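Local structure of lactaldehyde dehydrogenase (Escherichia coli, 2IMP) at residues R73-G78 / A189-E194; G124-S129 / N135-K140; P257-D262 / S402-S407; D395-A400 / A423-K428. The protein catalyses the irreversible, NAD-dependent oxidation of L-lactaldehyde to L-lactate and of glycolaldehyde to glycolate, serving the breakdown of fucose and rhamnose. All blocks are in the same frame, centred on the assembly; numbering follows the deposited sequence.

Contact 1 of 4, residues R73-G78 / A189-E194; sequences RKISAG and AKIVDE. With SO4 (sulfate ion), chain C.
Ile75 and Gly78 on one helix meet Ile191 and Val192 on the other, without a hydrogen bond between them. Among the apolar contacts, Ile75 CD1 passes Val192 CG2 at a slant, 4.0 Å away, and the CG2 methyls of Ile75 and Ile191 lie 4.2 Å apart. With chi1 at -70°, Ile191 CG2 stands opposite its backbone N and reaches Ile75 O at 3.7 Å, while Ile191 CD1 lies 3.7 Å from Gly78 O. A CB on Gly78 would run into Ile191 CG2.

Arg73, its chain extended, leads away from 189-194 and makes charged contacts of its own. A sulfate oxygen, O2, sits at the guanidinium edge, in its plane, in a weak hydrogen bond of 3.4 Å from Arg73 NH1; this sulfate, probably from the crystallisation liquor, is also held by Ser70. Arg73 NH2 forms a salt bridge with Glu117 of the second subunit, so a methionine in its place is likely to leave that glutamate without its charge partner.

The segment axes approach to 9.3 Å at 126°. Helix 65-81 packs against helix 183-195, the connection of a beta-alpha-beta crossover between parallel strands 172-176 and 202-204 in the Rossmann-like coenzyme-binding domain of aldehyde dehydrogenases.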
# COMPACT_ATOMS: atom_id res chain seq x y z
N ARG A 73 -23.31 -2.63 11.06
CA ARG A 73 -24.06 -1.37 11.08
C ARG A 73 -25.38 -1.48 11.87
O ARG A 73 -25.82 -0.52 12.49
CB ARG A 73 -24.33 -0.89 9.66
CG ARG A 73 -23.15 -0.17 9.06
CD ARG A 73 -23.22 -0.06 7.55
NE ARG A 73 -22.00 0.57 7.05
CZ ARG A 73 -21.50 0.39 5.84
NH1 ARG A 73 -22.10 -0.42 4.97
NH2 ARG A 73 -20.37 1.01 5.49
N LYS A 74 -26.00 -2.66 11.82
CA LYS A 74 -27.22 -2.88 12.57
C LYS A 74 -26.94 -2.83 14.07
O LYS A 74 -27.74 -2.34 14.86
CB LYS A 74 -27.85 -4.22 12.21
CG LYS A 74 -28.41 -4.26 10.80
CD LYS A 74 -28.97 -5.62 10.46
CE LYS A 74 -29.52 -5.62 9.04
NZ LYS A 74 -29.98 -6.99 8.65
N ILE A 75 -25.77 -3.35 14.45
CA ILE A 75 -25.38 -3.33 15.85
C ILE A 75 -25.10 -1.90 16.36
O ILE A 75 -25.57 -1.51 17.43
CB ILE A 75 -24.14 -4.22 16.10
CG1 ILE A 75 -24.49 -5.68 15.85
CG2 ILE A 75 -23.64 -4.03 17.54
CD1 ILE A 75 -23.32 -6.63 15.89
N SER A 76 -24.35 -1.12 15.59
CA SER A 76 -24.07 0.25 15.99
C SER A 76 -25.38 1.05 16.12
O SER A 76 -25.54 1.84 17.05
CB SER A 76 -23.14 0.94 14.99
OG SER A 76 -23.77 1.11 13.74
N ALA A 77 -26.29 0.84 15.17
CA ALA A 77 -27.57 1.52 15.21
C ALA A 77 -28.37 1.12 16.48
O ALA A 77 -29.08 1.94 17.06
CB ALA A 77 -28.38 1.20 13.96
N GLY A 78 -28.23 -0.13 16.88
CA GLY A 78 -28.91 -0.61 18.07
C GLY A 78 -28.32 0.07 19.30
O GLY A 78 -29.03 0.42 20.24
N ALA A 189 -24.76 -7.68 24.15
CA ALA A 189 -25.26 -8.97 23.69
C ALA A 189 -26.77 -8.93 23.33
O ALA A 189 -27.20 -9.56 22.36
CB ALA A 189 -24.99 -10.04 24.74
N LYS A 190 -27.54 -8.20 24.13
CA LYS A 190 -28.97 -8.08 23.86
C LYS A 190 -29.23 -7.44 22.48
O LYS A 190 -30.15 -7.83 21.76
CB LYS A 190 -29.65 -7.24 24.95
CG LYS A 190 -29.72 -7.91 26.31
CD LYS A 190 -30.39 -6.99 27.33
CE LYS A 190 -30.52 -7.66 28.70
NZ LYS A 190 -31.23 -6.78 29.67
N ILE A 191 -28.41 -6.45 22.14
CA ILE A 191 -28.52 -5.79 20.84
C ILE A 191 -28.20 -6.79 19.71
O ILE A 191 -28.91 -6.86 18.70
CB ILE A 191 -27.59 -4.56 20.76
CG1 ILE A 191 -28.14 -3.46 21.68
CG2 ILE A 191 -27.48 -4.07 19.31
CD1 ILE A 191 -27.19 -2.31 21.92
N VAL A 192 -27.13 -7.55 19.90
CA VAL A 192 -26.74 -8.57 18.94
C VAL A 192 -27.87 -9.60 18.74
O VAL A 192 -28.19 -10.01 17.62
CB VAL A 192 -25.48 -9.32 19.43
CG1 VAL A 192 -25.24 -10.56 18.58
CG2 VAL A 192 -24.27 -8.38 19.35
N ASP A 193 -28.48 -10.00 19.85
CA ASP A 193 -29.58 -10.95 19.80
C ASP A 193 -30.83 -10.37 19.12
O ASP A 193 -31.45 -11.01 18.28
CB ASP A 193 -29.94 -11.39 21.22
CG ASP A 193 -30.89 -12.57 21.22
OD1 ASP A 193 -31.88 -12.52 21.98
OD2 ASP A 193 -30.65 -13.54 20.48
N GLU A 194 -31.16 -9.13 19.47
CA GLU A 194 -32.32 -8.46 18.89
C GLU A 194 -32.26 -8.23 17.37
O GLU A 194 -33.26 -8.38 16.69
CB GLU A 194 -32.55 -7.12 19.59
CG GLU A 194 -33.41 -7.23 20.82
CD GLU A 194 -33.36 -5.97 21.66
OE1 GLU A 194 -33.38 -4.86 21.08
OE2 GLU A 194 -33.31 -6.09 22.91
S SO4 C . -26.25 -1.47 4.95
O1 SO4 C . -26.04 -0.87 6.28
O2 SO4 C . -25.02 -2.16 4.52
O3 SO4 C . -27.36 -2.45 5.03
O4 SO4 C . -26.60 -0.41 3.99

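Contact 2 of 4, residues G124-S129 / N135-K140; sequences GEIIQS and NILLFK
Ile127 O and Asn135 OD1 both accept a hydrogen bond from one water, each at 3.0 Å, and Ile136 N donates weakly to the same water. It bridges Ile127 O and Ile136 N, on the side of this pair where no direct backbone bond forms. On the other side Ile127 N bonds Ile136 O directly. Leu138 N reaches Glu125 O at 2.7 Å with an N-H...O angle of 164°, and Glu125 N returns a bond to Leu138 O.

These strands, 123-127 and 134-149, form a beta hairpin that serves as an oligomerisation arm, as in other aldehyde dehydrogenases: Gly124 to Ile126 pair antiparallel with a strand of the third subunit, carrying the sheet across the interface.

Glu125 runs alongside Leu138, with Glu125 OE1 3.4 Å from Leu138 CD2. The carboxylate is held by Lys463 and His464 of the fourth subunit. On the opposite face of the sheet, Leu137 CD2 touches Ile126 CG1 at 4.0 Å. Ile136, its CG1 opposite the carbonyl carbon at chi1 -60°, sends CD1 to within 3.6 Å of Ser129 CB, and its CB meets Ile127 CB at 4.0 Å. With an alanine here, the space beside Ser129 CB would probably go unfilled and Val474 and Tyr476 would lose packing. At the other end Lys140 CG rests against Gly124 CA, while its NZ bonds Glu123 O.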
# COMPACT_ATOMS: atom_id res chain seq x y z
N GLY A 124 -5.59 -7.90 -0.91
CA GLY A 124 -4.65 -8.99 -1.02
C GLY A 124 -3.67 -8.43 -2.04
O GLY A 124 -3.82 -7.28 -2.46
N GLU A 125 -2.68 -9.20 -2.47
CA GLU A 125 -1.73 -8.67 -3.43
C GLU A 125 -1.33 -9.64 -4.54
O GLU A 125 -1.42 -10.86 -4.40
CB GLU A 125 -0.45 -8.23 -2.70
CG GLU A 125 -0.71 -7.40 -1.45
CD GLU A 125 0.39 -7.52 -0.41
OE1 GLU A 125 0.87 -8.65 -0.17
OE2 GLU A 125 0.78 -6.49 0.17
N ILE A 126 -0.92 -9.07 -5.67
CA ILE A 126 -0.43 -9.85 -6.79
C ILE A 126 1.07 -9.54 -6.98
O ILE A 126 1.46 -8.41 -7.30
CB ILE A 126 -1.22 -9.56 -8.07
CG1 ILE A 126 -2.71 -9.87 -7.83
CG2 ILE A 126 -0.72 -10.44 -9.21
CD1 ILE A 126 -3.59 -9.64 -9.04
N ILE A 127 1.89 -10.55 -6.73
CA ILE A 127 3.34 -10.41 -6.77
C ILE A 127 4.04 -11.00 -8.00
O ILE A 127 3.77 -12.13 -8.40
CB ILE A 127 3.95 -11.07 -5.51
CG1 ILE A 127 3.29 -10.48 -4.26
CG2 ILE A 127 5.46 -10.85 -5.48
CD1 ILE A 127 3.52 -11.32 -3.00
N GLN A 128 4.94 -10.21 -8.58
CA GLN A 128 5.71 -10.66 -9.73
C GLN A 128 6.57 -11.89 -9.38
O GLN A 128 7.24 -11.91 -8.35
CB GLN A 128 6.64 -9.56 -10.24
CG GLN A 128 5.94 -8.35 -10.83
CD GLN A 128 5.08 -8.71 -12.03
OE1 GLN A 128 5.57 -9.26 -13.02
NE2 GLN A 128 3.79 -8.39 -11.95
N SER A 129 6.52 -12.90 -10.24
CA SER A 129 7.30 -14.10 -10.03
C SER A 129 8.56 -14.17 -10.91
O SER A 129 8.60 -13.52 -11.95
CB SER A 129 6.44 -15.33 -10.31
OG SER A 129 7.23 -16.50 -10.37
N ASN A 135 1.89 -16.94 -11.65
CA ASN A 135 1.25 -15.86 -10.92
C ASN A 135 1.29 -16.12 -9.40
O ASN A 135 0.88 -17.19 -8.95
CB ASN A 135 -0.21 -15.70 -11.32
CG ASN A 135 -0.39 -14.92 -12.61
OD1 ASN A 135 0.07 -13.79 -12.74
ND2 ASN A 135 -1.09 -15.53 -13.56
N ILE A 136 1.81 -15.17 -8.65
CA ILE A 136 1.85 -15.30 -7.21
C ILE A 136 0.73 -14.47 -6.57
O ILE A 136 0.81 -13.24 -6.52
CB ILE A 136 3.20 -14.86 -6.63
CG1 ILE A 136 4.33 -15.71 -7.23
CG2 ILE A 136 3.19 -15.00 -5.12
CD1 ILE A 136 5.72 -15.24 -6.83
N LEU A 137 -0.32 -15.15 -6.14
CA LEU A 137 -1.47 -14.50 -5.54
C LEU A 137 -1.50 -14.57 -4.02
O LEU A 137 -1.56 -15.66 -3.44
CB LEU A 137 -2.76 -15.11 -6.09
CG LEU A 137 -2.88 -15.20 -7.62
CD1 LEU A 137 -4.17 -15.91 -7.99
CD2 LEU A 137 -2.83 -13.80 -8.22
N LEU A 138 -1.46 -13.41 -3.38
CA LEU A 138 -1.52 -13.35 -1.93
C LEU A 138 -2.90 -12.89 -1.42
O LEU A 138 -3.24 -11.71 -1.48
CB LEU A 138 -0.40 -12.43 -1.40
CG LEU A 138 -0.24 -12.31 0.12
CD1 LEU A 138 1.22 -12.00 0.47
CD2 LEU A 138 -1.18 -11.21 0.64
N PHE A 139 -3.68 -13.85 -0.95
CA PHE A 139 -5.01 -13.55 -0.43
C PHE A 139 -5.03 -13.28 1.07
O PHE A 139 -4.22 -13.83 1.82
CB PHE A 139 -5.97 -14.72 -0.68
CG PHE A 139 -6.18 -15.07 -2.12
CD1 PHE A 139 -5.28 -15.89 -2.79
CD2 PHE A 139 -7.31 -14.62 -2.80
CE1 PHE A 139 -5.50 -16.29 -4.10
CE2 PHE A 139 -7.55 -15.01 -4.12
CZ PHE A 139 -6.64 -15.84 -4.77
N LYS A 140 -5.96 -12.44 1.50
CA LYS A 140 -6.14 -12.15 2.91
C LYS A 140 -7.34 -12.96 3.45
O LYS A 140 -8.48 -12.72 3.06
CB LYS A 140 -6.41 -10.65 3.11
CG LYS A 140 -5.21 -9.76 2.80
CD LYS A 140 -4.05 -10.07 3.74
CE LYS A 140 -2.90 -9.12 3.51
NZ LYS A 140 -3.32 -7.70 3.65
O HOH W 1 2.24 -12.68 -10.95

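Contact 3 of 4, residues P257-D262 / S402-S407; sequences PAIVMD and SMANDS
Within 402-407, Ala404 is the residue that Pro257 and Ile259 of strand 257-260 meet. Its CB is directed at the strand. That methyl lies 3.7 Å from Pro257 CG and 3.9 Å from Pro257 CB, against the flank of the pyrrolidine ring. Ile259 CD1 comes up more loosely to Ala404 CB, at 4.5 Å, carried there by a chain kept extended by chi2 of 176°. Asn405 starts off away from the strand; its amide is bonded through OD1 to Lys431 N and through ND2 to Gly429 O. The chain then makes an inverse gamma turn about Asp406, closed by Ser407 N to Asn405 O at 2.7 Å, and heads for strand 409-416.

Strand 257-260 runs parallel between strands 290-294 and 409-416 in the catalytic domain's sheet, and the helix lies on one face of it. Across the two segments everything is buried carbon against carbon, without a hydrogen bond, so they are joined by van der Waals packing. The polar tie between helix and sheet comes instead from Arg290 of strand 290-294, which gives one bond from NH1 to Met403 O and its other, from NH2, to Ala404 O, satisfying carbonyls at the helix's last turn.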
# COMPACT_ATOMS: atom_id res chain seq x y z
N PRO A 257 4.54 9.14 29.73
CA PRO A 257 5.28 10.32 30.20
C PRO A 257 4.95 11.58 29.38
O PRO A 257 4.68 11.51 28.18
CB PRO A 257 6.73 9.89 30.03
CG PRO A 257 6.68 9.10 28.76
CD PRO A 257 5.43 8.25 28.95
N ALA A 258 4.98 12.73 30.05
CA ALA A 258 4.72 14.02 29.42
C ALA A 258 5.91 14.99 29.60
O ALA A 258 6.37 15.21 30.72
CB ALA A 258 3.45 14.63 29.99
N ILE A 259 6.39 15.56 28.50
CA ILE A 259 7.50 16.49 28.55
C ILE A 259 7.13 17.96 28.27
O ILE A 259 6.69 18.31 27.17
CB ILE A 259 8.60 16.08 27.55
CG1 ILE A 259 9.11 14.68 27.88
CG2 ILE A 259 9.76 17.07 27.60
CD1 ILE A 259 10.12 14.15 26.90
N VAL A 260 7.31 18.80 29.28
CA VAL A 260 7.02 20.23 29.17
C VAL A 260 8.29 21.09 29.05
O VAL A 260 9.01 21.27 30.03
CB VAL A 260 6.21 20.73 30.39
CG1 VAL A 260 5.77 22.17 30.18
CG2 VAL A 260 5.02 19.82 30.64
N MET A 261 8.56 21.61 27.86
CA MET A 261 9.73 22.45 27.65
C MET A 261 9.52 23.91 28.13
O MET A 261 8.39 24.33 28.39
CB MET A 261 10.11 22.45 26.17
CG MET A 261 10.41 21.07 25.61
SD MET A 261 11.69 20.19 26.55
CE MET A 261 13.17 20.95 25.88
N ASP A 262 10.61 24.66 28.26
CA ASP A 262 10.48 26.05 28.70
C ASP A 262 9.68 26.91 27.71
O ASP A 262 8.86 27.74 28.11
CB ASP A 262 11.86 26.68 28.93
CG ASP A 262 12.59 26.10 30.13
OD1 ASP A 262 11.92 25.75 31.13
OD2 ASP A 262 13.83 26.00 30.09
N SER A 402 15.52 10.75 27.64
CA SER A 402 16.17 9.62 28.26
C SER A 402 15.38 9.04 29.44
O SER A 402 15.30 7.82 29.60
CB SER A 402 17.57 10.01 28.72
OG SER A 402 18.21 8.93 29.36
N MET A 403 14.82 9.92 30.27
CA MET A 403 14.02 9.48 31.41
C MET A 403 12.66 8.91 30.99
O MET A 403 12.16 7.95 31.58
CB MET A 403 13.82 10.63 32.40
CG MET A 403 15.11 11.04 33.12
SD MET A 403 14.85 12.24 34.45
CE MET A 403 14.99 13.75 33.54
N ALA A 404 12.05 9.51 29.97
CA ALA A 404 10.79 9.01 29.46
C ALA A 404 10.96 7.58 28.90
O ALA A 404 10.15 6.69 29.17
CB ALA A 404 10.26 9.94 28.36
N ASN A 405 12.04 7.37 28.15
CA ASN A 405 12.34 6.06 27.59
C ASN A 405 12.71 5.02 28.66
O ASN A 405 12.62 3.82 28.43
CB ASN A 405 13.47 6.13 26.57
CG ASN A 405 13.05 6.80 25.28
OD1 ASN A 405 11.87 6.77 24.92
ND2 ASN A 405 14.00 7.38 24.57
N ASP A 406 13.12 5.51 29.82
CA ASP A 406 13.49 4.64 30.92
C ASP A 406 12.26 4.01 31.60
O ASP A 406 11.90 4.35 32.73
CB ASP A 406 14.32 5.41 31.95
CG ASP A 406 14.72 4.55 33.13
OD1 ASP A 406 15.23 3.44 32.91
OD2 ASP A 406 14.53 5.00 34.28
N SER A 407 11.63 3.10 30.88
CA SER A 407 10.42 2.43 31.34
C SER A 407 10.15 1.10 30.61
O SER A 407 10.47 0.96 29.43
CB SER A 407 9.22 3.37 31.13
OG SER A 407 7.98 2.70 31.26

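Contact 4 of 4, residues D395-A400 / A423-K428; sequences DTLEDA and AMKAIK
Leu397 lays its CD2 methyl over the aliphatic part of Lys425, 3.7 Å from Lys425 CB and 3.8 Å from Lys425 CD, the two side chains crossing obliquely. CG stands opposite the backbone N in Leu397 (chi1 179°), which sends the branch out from the first turn of its helix towards the neighbouring one. Lys425 stays extended beyond CG and, having passed Leu397, continues to Glu398. There NZ donates to Glu398 OE1 at 2.9 Å in a salt bridge, arriving nearly in line with the C-O bond, and Lys425 CE lies 3.1 Å from the same oxygen. The glutamate gets there by bending at chi2 (70°), which folds the carboxylate round to meet the lysine.

Helices 397-405 and 420-429 come just before and just after strand 409-416 in the chain, so this contact joins two successive crossovers between parallel strands of the catalytic-domain sheet: 388-394 to 409-416, then 409-416 to 434-437. Both helices touch strand 409-416, through Leu397 and Ala426 on Ile415. Leu397 is buried and also packs on Met261, whereas Glu398 and Lys425 are exposed, and solvent probably screens their charges.

On helix 420-429, Ile427 O is bonded by Gln473 of the fourth subunit, and Met424 packs on Asn135 of the second subunit.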
# COMPACT_ATOMS: atom_id res chain seq x y z
N ASP A 395 16.99 19.48 32.99
CA ASP A 395 17.71 20.57 32.37
C ASP A 395 17.66 20.59 30.82
O ASP A 395 17.30 21.60 30.22
CB ASP A 395 19.18 20.55 32.83
CG ASP A 395 19.32 20.80 34.32
OD1 ASP A 395 18.97 21.90 34.79
OD2 ASP A 395 19.79 19.88 35.04
N THR A 396 18.01 19.47 30.20
CA THR A 396 18.00 19.41 28.74
C THR A 396 17.02 18.39 28.12
O THR A 396 16.60 17.43 28.77
CB THR A 396 19.41 19.12 28.19
OG1 THR A 396 19.82 17.81 28.60
CG2 THR A 396 20.40 20.14 28.72
N LEU A 397 16.67 18.63 26.86
CA LEU A 397 15.77 17.73 26.15
C LEU A 397 16.23 16.27 26.24
O LEU A 397 15.42 15.36 26.44
CB LEU A 397 15.68 18.14 24.68
CG LEU A 397 14.79 17.27 23.79
CD1 LEU A 397 13.35 17.37 24.25
CD2 LEU A 397 14.92 17.71 22.33
N GLU A 398 17.54 16.07 26.08
CA GLU A 398 18.11 14.74 26.16
C GLU A 398 17.83 14.04 27.49
O GLU A 398 17.62 12.83 27.53
CB GLU A 398 19.62 14.81 25.89
CG GLU A 398 19.99 15.11 24.44
CD GLU A 398 19.67 16.54 24.01
OE1 GLU A 398 19.71 16.81 22.79
OE2 GLU A 398 19.39 17.39 24.89
N ASP A 399 17.83 14.82 28.58
CA ASP A 399 17.54 14.28 29.90
C ASP A 399 16.08 13.77 29.97
O ASP A 399 15.80 12.67 30.45
CB ASP A 399 17.72 15.36 30.98
CG ASP A 399 19.16 15.82 31.12
OD1 ASP A 399 19.84 15.96 30.09
OD2 ASP A 399 19.60 16.08 32.27
N ALA A 400 15.17 14.62 29.50
CA ALA A 400 13.76 14.29 29.48
C ALA A 400 13.45 13.07 28.59
O ALA A 400 12.74 12.15 29.01
CB ALA A 400 12.96 15.50 29.00
N ALA A 423 10.87 19.47 18.43
CA ALA A 423 9.81 18.55 18.06
C ALA A 423 10.34 17.34 17.27
O ALA A 423 10.08 16.20 17.62
CB ALA A 423 8.76 19.29 17.23
N MET A 424 11.09 17.62 16.20
CA MET A 424 11.65 16.54 15.40
C MET A 424 12.61 15.65 16.21
O MET A 424 12.72 14.45 15.97
CB MET A 424 12.37 17.10 14.17
CG MET A 424 11.48 17.93 13.25
SD MET A 424 9.85 17.20 12.98
CE MET A 424 10.27 15.76 11.99
N LYS A 425 13.30 16.26 17.18
CA LYS A 425 14.23 15.55 18.03
C LYS A 425 13.50 14.62 19.02
O LYS A 425 13.91 13.48 19.23
CB LYS A 425 15.12 16.54 18.78
CG LYS A 425 16.48 15.99 19.15
CD LYS A 425 17.44 17.10 19.56
CE LYS A 425 18.85 16.58 19.78
NZ LYS A 425 19.81 17.68 20.07
N ALA A 426 12.42 15.13 19.60
CA ALA A 426 11.60 14.35 20.52
C ALA A 426 10.94 13.14 19.80
O ALA A 426 10.94 12.02 20.31
CB ALA A 426 10.53 15.24 21.12
N ILE A 427 10.40 13.41 18.62
CA ILE A 427 9.79 12.35 17.82
C ILE A 427 10.79 11.23 17.53
O ILE A 427 10.50 10.04 17.71
CB ILE A 427 9.27 12.91 16.48
CG1 ILE A 427 8.07 13.83 16.73
CG2 ILE A 427 8.90 11.77 15.54
CD1 ILE A 427 7.59 14.56 15.50
N LYS A 428 11.98 11.62 17.08
CA LYS A 428 13.02 10.66 16.77
C LYS A 428 13.59 9.93 18.02
O LYS A 428 13.90 8.75 17.96
CB LYS A 428 14.17 11.37 16.02
CG LYS A 428 15.23 10.42 15.49
CD LYS A 428 16.26 11.13 14.61
CE LYS A 428 17.21 10.14 13.95
NZ LYS A 428 18.17 10.80 13.00

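Overall arrangement
From the N terminus, contact 1 closes a loop of 110 residues, joining helix 65-81 to helix 183-195 of the coenzyme-binding domain. Contact 2 is nested inside that loop, pairing the two strands of the hairpin arm across a five-residue connection, its centre about 36 Å from that of contact 1. Only afterwards does contact 3 open, tying strand 257-260 to the end of helix 397-405. Contact 4 crosses contact 3, because 395-400 falls between 257-262 and 402-407, while 423-428 comes after both; it closes a loop of 22 residues, joining helices 397-405 and 420-429 around strand 409-416. These two touch, Ile259 and Met261 meeting Ala400 and Leu397. Contacts 2 and 4 both reach the fourth subunit.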